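Local coordinates for protein IclR transcriptional regulator (Thermotoga maritima, PDB 1MKM) that probably binds DNA as a zinc-containing winged helix-turn-helix transcription factor of the IclR family, at residues F11-L14 / D15-K19; K140-L143 / A144-E148; N166-N170 / P171-K175. One frame throughout, in Å; residues are numbered along the deposited sequence.

Interaction 1: residues F11-L14 / D15-K19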
loop_
_atom_site.group_PDB
_atom_site.type_symbol
_atom_site.label_atom_id
_atom_site.label_comp_id
_atom_site.label_asym_id
_atom_site.label_seq_id
_atom_site.Cartn_x
_atom_site.Cartn_y
_atom_site.Cartn_z
ATOM N N PHE B 11 -14.363 1.692 -29.733
ATOM C CA PHE B 11 -13.294 0.758 -29.403
ATOM C C PHE B 11 -11.885 1.332 -29.408
ATOM O O PHE B 11 -10.946 0.673 -28.978
ATOM C CB PHE B 11 -13.387 -0.461 -30.316
ATOM C CG PHE B 11 -14.555 -1.338 -29.995
ATOM C CD1 PHE B 11 -14.564 -2.091 -28.825
ATOM C CD2 PHE B 11 -15.673 -1.362 -30.818
ATOM C CE1 PHE B 11 -15.670 -2.849 -28.478
ATOM C CE2 PHE B 11 -16.786 -2.112 -30.484
ATOM C CZ PHE B 11 -16.786 -2.861 -29.308
ATOM N N GLU B 12 -11.738 2.554 -29.902
ATOM C CA GLU B 12 -10.441 3.205 -29.898
ATOM C C GLU B 12 -10.338 3.946 -28.571
ATOM O O GLU B 12 -9.289 3.960 -27.929
ATOM C CB GLU B 12 -10.317 4.173 -31.075
ATOM C CG GLU B 12 -9.829 3.499 -32.351
ATOM C CD GLU B 12 -9.957 4.381 -33.582
ATOM O OE1 GLU B 12 -9.494 5.543 -33.550
ATOM O OE2 GLU B 12 -10.521 3.899 -34.591
ATOM N N ILE B 13 -11.444 4.554 -28.157
ATOM C CA ILE B 13 -11.462 5.269 -26.889
ATOM C C ILE B 13 -11.239 4.266 -25.748
ATOM O O ILE B 13 -10.414 4.488 -24.865
ATOM C CB ILE B 13 -12.804 5.987 -26.677
ATOM C CG1 ILE B 13 -13.031 6.985 -27.811
ATOM C CG2 ILE B 13 -12.821 6.678 -25.322
ATOM C CD1 ILE B 13 -14.208 7.869 -27.592
ATOM N N LEU B 14 -11.980 3.161 -25.787
ATOM C CA LEU B 14 -11.865 2.130 -24.767
ATOM C C LEU B 14 -10.455 1.547 -24.746
ATOM O O LEU B 14 -9.840 1.466 -23.684
ATOM C CB LEU B 14 -12.894 1.021 -25.013
ATOM C CG LEU B 14 -12.859 -0.227 -24.111
ATOM C CD1 LEU B 14 -13.157 0.144 -22.670
ATOM C CD2 LEU B 14 -13.890 -1.251 -24.610
ATOM N N ASP B 15 -9.936 1.152 -25.909
ATOM C CA ASP B 15 -8.593 0.585 -25.966
ATOM C C ASP B 15 -7.608 1.518 -25.299
ATOM O O ASP B 15 -6.647 1.072 -24.665
ATOM C CB ASP B 15 -8.155 0.330 -27.410
ATOM C CG ASP B 15 -6.722 -0.194 -27.502
ATOM O OD1 ASP B 15 -5.775 0.621 -27.513
ATOM O OD2 ASP B 15 -6.535 -1.428 -27.548
ATOM N N PHE B 16 -7.867 2.817 -25.429
ATOM C CA PHE B 16 -7.009 3.845 -24.853
ATOM C C PHE B 16 -7.072 3.936 -23.327
ATOM O O PHE B 16 -6.050 4.114 -22.675
ATOM C CB PHE B 16 -7.357 5.214 -25.451
ATOM C CG PHE B 16 -6.735 6.372 -24.715
ATOM C CD1 PHE B 16 -5.353 6.565 -24.727
ATOM C CD2 PHE B 16 -7.532 7.256 -23.988
ATOM C CE1 PHE B 16 -4.767 7.616 -24.026
ATOM C CE2 PHE B 16 -6.968 8.313 -23.279
ATOM C CZ PHE B 16 -5.573 8.495 -23.298
ATOM N N ILE B 17 -8.263 3.836 -22.758
ATOM C CA ILE B 17 -8.390 3.937 -21.311
ATOM C C ILE B 17 -7.750 2.726 -20.645
ATOM O O ILE B 17 -7.191 2.834 -19.550
ATOM C CB ILE B 17 -9.878 4.073 -20.897
ATOM C CG1 ILE B 17 -10.483 5.308 -21.585
ATOM C CG2 ILE B 17 -10.002 4.186 -19.381
ATOM C CD1 ILE B 17 -11.943 5.500 -21.316
ATOM N N VAL B 18 -7.820 1.577 -21.315
ATOM C CA VAL B 18 -7.224 0.346 -20.789
ATOM C C VAL B 18 -5.704 0.428 -20.726
ATOM O O VAL B 18 -5.100 0.003 -19.738
ATOM C CB VAL B 18 -7.574 -0.897 -21.645
ATOM C CG1 VAL B 18 -6.467 -1.936 -21.526
ATOM C CG2 VAL B 18 -8.872 -1.525 -21.170
ATOM N N LYS B 19 -5.086 0.963 -21.780
ATOM C CA LYS B 19 -3.630 1.051 -21.825
ATOM C C LYS B 19 -3.099 2.347 -21.239
ATOM O O LYS B 19 -1.891 2.559 -21.196
ATOM C CB LYS B 19 -3.117 0.888 -23.265
ATOM C CG LYS B 19 -3.555 -0.411 -23.984
ATOM C CD LYS B 19 -3.179 -1.694 -23.214
ATOM C CE LYS B 19 -3.695 -2.978 -23.926
ATOM N NZ LYS B 19 -3.375 -4.280 -23.238
#

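Interaction 2: residues K140-L143 / A144-E148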
loop_
_atom_site.group_PDB
_atom_site.type_symbol
_atom_site.label_atom_id
_atom_site.label_comp_id
_atom_site.label_asym_id
_atom_site.label_seq_id
_atom_site.Cartn_x
_atom_site.Cartn_y
_atom_site.Cartn_z
ATOM N N LYS B 140 8.128 -24.588 -30.443
ATOM C CA LYS B 140 8.747 -25.638 -31.245
ATOM C C LYS B 140 8.337 -26.983 -30.675
ATOM O O LYS B 140 8.128 -27.942 -31.406
ATOM C CB LYS B 140 10.269 -25.489 -31.231
ATOM C CG LYS B 140 10.742 -24.185 -31.848
ATOM C CD LYS B 140 12.246 -24.014 -31.772
ATOM C CE LYS B 140 12.714 -23.851 -30.337
ATOM N NZ LYS B 140 14.166 -23.513 -30.277
ATOM N N SER B 141 8.221 -27.050 -29.356
ATOM C CA SER B 141 7.803 -28.279 -28.699
ATOM C C SER B 141 6.468 -28.718 -29.323
ATOM O O SER B 141 6.170 -29.908 -29.404
ATOM C CB SER B 141 7.641 -28.024 -27.194
ATOM O OG SER B 141 7.516 -29.219 -26.445
ATOM N N ILE B 142 5.667 -27.751 -29.771
ATOM C CA ILE B 142 4.374 -28.054 -30.388
ATOM C C ILE B 142 4.556 -28.360 -31.871
ATOM O O ILE B 142 3.866 -29.221 -32.427
ATOM C CB ILE B 142 3.376 -26.878 -30.236
ATOM C CG1 ILE B 142 2.959 -26.735 -28.768
ATOM C CG2 ILE B 142 2.148 -27.109 -31.118
ATOM C CD1 ILE B 142 2.101 -25.519 -28.487
ATOM N N LEU B 143 5.487 -27.650 -32.504
ATOM C CA LEU B 143 5.785 -27.851 -33.919
ATOM C C LEU B 143 6.576 -29.131 -34.143
ATOM O O LEU B 143 6.960 -29.443 -35.271
ATOM C CB LEU B 143 6.591 -26.673 -34.466
ATOM C CG LEU B 143 5.792 -25.559 -35.141
ATOM C CD1 LEU B 143 6.737 -24.476 -35.671
ATOM C CD2 LEU B 143 4.979 -26.168 -36.276
ATOM N N ALA B 144 6.824 -29.866 -33.064
ATOM C CA ALA B 144 7.579 -31.107 -33.146
ATOM C C ALA B 144 6.659 -32.307 -33.048
ATOM O O ALA B 144 7.115 -33.426 -32.828
ATOM C CB ALA B 144 8.621 -31.163 -32.035
ATOM N N PHE B 145 5.361 -32.072 -33.195
ATOM C CA PHE B 145 4.389 -33.153 -33.122
ATOM C C PHE B 145 3.165 -32.912 -33.991
ATOM O O PHE B 145 2.241 -33.725 -34.006
ATOM C CB PHE B 145 3.958 -33.402 -31.671
ATOM C CG PHE B 145 5.006 -34.088 -30.839
ATOM C CD1 PHE B 145 6.048 -33.364 -30.268
ATOM C CD2 PHE B 145 4.971 -35.471 -30.662
ATOM C CE1 PHE B 145 7.042 -34.003 -29.538
ATOM C CE2 PHE B 145 5.959 -36.121 -29.932
ATOM C CZ PHE B 145 6.999 -35.384 -29.369
ATOM N N VAL B 146 3.154 -31.790 -34.706
ATOM C CA VAL B 146 2.040 -31.491 -35.595
ATOM C C VAL B 146 2.211 -32.440 -36.769
ATOM O O VAL B 146 3.318 -32.577 -37.294
ATOM C CB VAL B 146 2.087 -30.028 -36.123
ATOM C CG1 VAL B 146 1.936 -29.054 -34.970
ATOM C CG2 VAL B 146 3.396 -29.769 -36.868
ATOM N N PRO B 147 1.138 -33.132 -37.183
ATOM C CA PRO B 147 1.302 -34.042 -38.316
ATOM C C PRO B 147 2.156 -33.409 -39.420
ATOM O O PRO B 147 1.897 -32.282 -39.857
ATOM C CB PRO B 147 -0.135 -34.309 -38.739
ATOM C CG PRO B 147 -0.831 -34.374 -37.409
ATOM C CD PRO B 147 -0.248 -33.167 -36.681
ATOM N N GLU B 148 3.192 -34.142 -39.824
ATOM C CA GLU B 148 4.141 -33.732 -40.859
ATOM C C GLU B 148 3.527 -32.872 -41.957
ATOM O O GLU B 148 4.105 -31.862 -42.362
ATOM C CB GLU B 148 4.783 -34.980 -41.471
ATOM C CG GLU B 148 3.813 -36.146 -41.636
ATOM C CD GLU B 148 2.642 -35.814 -42.546
ATOM O OE1 GLU B 148 2.868 -35.636 -43.761
ATOM O OE2 GLU B 148 1.496 -35.719 -42.050
#

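Interaction 3: residues N166-N170 / P171-K175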
loop_
_atom_site.group_PDB
_atom_site.type_symbol
_atom_site.label_atom_id
_atom_site.label_comp_id
_atom_site.label_asym_id
_atom_site.label_seq_id
_atom_site.Cartn_x
_atom_site.Cartn_y
_atom_site.Cartn_z
ATOM N N ASN B 166 19.933 -15.558 -32.390
ATOM C CA ASN B 166 19.744 -16.982 -32.173
ATOM C C ASN B 166 18.393 -17.455 -32.713
ATOM O O ASN B 166 18.019 -18.618 -32.547
ATOM C CB ASN B 166 19.858 -17.306 -30.679
ATOM C CG ASN B 166 21.155 -16.797 -30.063
ATOM O OD1 ASN B 166 21.501 -17.162 -28.940
ATOM N ND2 ASN B 166 21.871 -15.947 -30.789
ATOM N N THR B 167 17.664 -16.552 -33.363
ATOM C CA THR B 167 16.363 -16.888 -33.934
ATOM C C THR B 167 16.586 -17.626 -35.253
ATOM O O THR B 167 16.988 -17.023 -36.251
ATOM C CB THR B 167 15.512 -15.620 -34.225
ATOM O OG1 THR B 167 15.531 -14.741 -33.095
ATOM C CG2 THR B 167 14.070 -16.006 -34.516
ATOM N N ILE B 168 16.327 -18.931 -35.243
ATOM C CA ILE B 168 16.481 -19.783 -36.422
ATOM C C ILE B 168 15.682 -19.255 -37.623
ATOM O O ILE B 168 14.461 -19.116 -37.546
ATOM C CB ILE B 168 15.996 -21.215 -36.115
ATOM C CG1 ILE B 168 16.724 -21.761 -34.890
ATOM C CG2 ILE B 168 16.232 -22.117 -37.307
ATOM C CD1 ILE B 168 16.292 -23.164 -34.502
ATOM N N THR B 169 16.361 -18.975 -38.736
ATOM C CA THR B 169 15.679 -18.465 -39.926
ATOM C C THR B 169 15.678 -19.452 -41.106
ATOM O O THR B 169 15.198 -19.130 -42.192
ATOM C CB THR B 169 16.303 -17.119 -40.383
ATOM O OG1 THR B 169 16.381 -16.223 -39.267
ATOM C CG2 THR B 169 15.444 -16.468 -41.460
ATOM N N ASN B 170 16.195 -20.657 -40.893
ATOM C CA ASN B 170 16.241 -21.653 -41.961
ATOM C C ASN B 170 15.382 -22.874 -41.658
ATOM O O ASN B 170 15.632 -23.605 -40.694
ATOM C CB ASN B 170 17.688 -22.092 -42.227
ATOM C CG ASN B 170 17.799 -23.098 -43.367
ATOM O OD1 ASN B 170 17.298 -24.219 -43.272
ATOM N ND2 ASN B 170 18.458 -22.698 -44.452
ATOM N N PRO B 171 14.363 -23.113 -42.497
ATOM C CA PRO B 171 13.420 -24.231 -42.378
ATOM C C PRO B 171 14.041 -25.627 -42.406
ATOM O O PRO B 171 13.427 -26.583 -41.934
ATOM C CB PRO B 171 12.449 -23.994 -43.537
ATOM C CG PRO B 171 13.291 -23.272 -44.546
ATOM C CD PRO B 171 14.055 -22.299 -43.687
ATOM N N ARG B 172 15.242 -25.758 -42.962
ATOM C CA ARG B 172 15.908 -27.060 -42.997
ATOM C C ARG B 172 16.499 -27.295 -41.608
ATOM O O ARG B 172 16.507 -28.417 -41.092
ATOM C CB ARG B 172 17.035 -27.076 -44.033
ATOM C CG ARG B 172 16.623 -26.695 -45.445
ATOM C CD ARG B 172 17.837 -26.747 -46.363
ATOM N NE ARG B 172 17.615 -26.071 -47.640
ATOM C CZ ARG B 172 18.551 -25.916 -48.574
ATOM N NH1 ARG B 172 19.774 -26.390 -48.374
ATOM N NH2 ARG B 172 18.272 -25.274 -49.703
ATOM N N VAL B 173 16.992 -26.212 -41.013
ATOM C CA VAL B 173 17.580 -26.250 -39.682
ATOM C C VAL B 173 16.465 -26.378 -38.658
ATOM O O VAL B 173 16.599 -27.086 -37.657
ATOM C CB VAL B 173 18.344 -24.962 -39.380
ATOM C CG1 VAL B 173 19.067 -25.099 -38.051
ATOM C CG2 VAL B 173 19.313 -24.660 -40.507
ATOM N N LEU B 174 15.368 -25.675 -38.922
ATOM C CA LEU B 174 14.207 -25.696 -38.048
ATOM C C LEU B 174 13.599 -27.094 -38.048
ATOM O O LEU B 174 13.168 -27.593 -37.006
ATOM C CB LEU B 174 13.178 -24.663 -38.525
ATOM C CG LEU B 174 12.016 -24.308 -37.589
ATOM C CD1 LEU B 174 11.336 -23.051 -38.097
ATOM C CD2 LEU B 174 11.029 -25.467 -37.492
ATOM N N LYS B 175 13.570 -27.726 -39.222
ATOM C CA LYS B 175 13.019 -29.074 -39.356
ATOM C C LYS B 175 13.906 -30.036 -38.561
ATOM O O LYS B 175 13.418 -30.776 -37.704
ATOM C CB LYS B 175 12.966 -29.482 -40.838
ATOM C CG LYS B 175 11.981 -30.611 -41.174
ATOM C CD LYS B 175 12.477 -31.986 -40.732
ATOM C CE LYS B 175 13.715 -32.424 -41.521
ATOM N NZ LYS B 175 14.224 -33.776 -41.129
#

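Interaction 1: residues F11-L14 / D15-K19
Ile17 sets CG1 anti to its own carbonyl carbon (chi1 -58°) and then runs on extended (chi2 177°), which swings CD1 back along the helix to CG2 of Ile13, 4.3 Å away. Both isoleucines belong to helix 6-19, the first helix of the winged helix-turn-helix domain, and stand four residues apart on one face of it. Branched aliphatic side chains suit that face, because it turns into the domain core: Ile29 of helix 26-32 and Met44 of helix 37-50 pack against both.

Beneath the side chains runs the regular i to i+4 bonding, Ile17 N to Ile13 O at 3.1 Å and Val18 N to Leu14 O at 3.1 Å. The N-H of Phe16 is bifurcated, with its main bond to Glu12 O (3.1 Å) and a weak one to Ile13 O.

Another face of the helix looks to a second subunit, where Phe11 meets Phe11 and Phe52 of that neighbouring subunit and Leu14 also packs on its Phe11. Large apolar groups fit such a shared interface. Asp15 keeps its carboxylate off the helix, and its weak, long ion pair runs to Lys66 of the same neighbour. On the Phe16 side, the ring has Ile13 O at its edge, near its plane, while the methylene CB lies 3.2 Å from that same oxygen.

Interaction 2: residues K140-L143 / A144-E148
Where helix 137-143 of the C-terminal domain, the regulatory part of IclR proteins, gives way to the loop leading to helix 148-157, the chain folds Val146 back over the last helical turn. The two methyl branches divide the work. CG1, anti to the carbonyl carbon (chi1 -64°), sits 3.2 Å from Ile142 O and also approaches Ile142 CG2 at 4.3 Å. CG2 takes the crowded position between backbone N and carbonyl carbon, and meets Leu143 CD2 at 4.0 Å as the two side chains cross obliquely.

Regular bonding gives out here: Phe145 N makes a weak bond to Ile142 O at 3.3 Å. Ala144 fits because its single methyl can lie against the helix, with CB 3.3 Å from Lys140 O, and the residue also packs on Ile181 of helix 171-184. The Phe145 ring turns its edge to Ser141 O, which lies near the ring plane with CD1 at 3.6 Å, and the ring itself meets that of Phe205.

Val146 also packs on Leu151 and Pro211, so an alanine here, lacking both branches, would probably open a gap beside Leu143 CD2 and weaken the hold of the loop on the helix end. Lys140, at the other end of the segment, needs its length: NZ forms salt bridges with Glu192 and Glu177 and a hydrogen bond to Val188 O. The exit from the helix is thus held mainly by apolar packing, while the buried ammonium, with two carboxylates beside it, is likely to stay charged.

Interaction 3: residues N166-N170 / P171-K175
Asn170 OD1 takes two backbone N-H groups of the helix that follows, Arg172 N at 2.6 Å and Val173 N at 3.0 Å. The donors come from opposite faces of the carboxamide plane, each moderately tilted from it, so the oxygen is gripped between them. Setting CG anti to the backbone N (chi1 -178°) folds the carboxamide over the start of helix 171-184, and the short Asn side chain is of the right length to put its oxygen over N-H groups that have no earlier turn of helix to receive them. The backbone of the same residue serves as well, for its carbonyl O accepts Leu174 N at 2.7 Å and opens the helical bonding.

Around this polar centre lies carbon. The Val173 side chain crosses that of Asn170 at about a right angle, CG2 lying 3.5 Å from Asn170 CB. Arg172 leads outward from beside OD1, an exposed extended chain whose guanidinium plane stands 85° from the amide plane. Pro171 suits the first helical position because the proline N, having no hydrogen, asks for no acceptor there.

Farther out, Ile168 points toward the helix and sets CG2 4.1 Å from Val173 CB and 4.2 Å from Leu174 CB, an apolar patch that holds the incoming loop against the first turn. The loop is shaped in turn by Thr169 OG1, which donates to Thr167 O at 3.2 Å, and by Thr167 OG1, hydrogen-bonded to Thr164 N and Glu192 O. A loop asparagine followed by proline, with its side-chain oxygen on the N-H groups two and three residues ahead, is a classic helix N-cap, here at the head of helix 171-184.

In the fold
Interaction 1 belongs to the DNA-binding domain and the other two to the C-terminal domain, with centres about 37 Å (interaction 2) and about 38 Å (interaction 3) away, so no direct touch links them. Interactions 2 and 3 have centres about 14 Å and nearest atoms about 5 Å apart, and helix 171-184 joins them: its head is interaction 3, while Glu177, Leu178 and Ile181 meet 140-144. The Glu192 carboxylate forms a salt bridge with Lys140, and its backbone O is hydrogen-bonded to Thr167 OG1. Interaction 2 lies nearer the zinc: the Lys140 side chain is about 8 Å from a bound zinc ion and about 5 Å from that of Asp189, a zinc-binding residue of this protein, whereas the Ile168 side chain is about 13 Å from the ion.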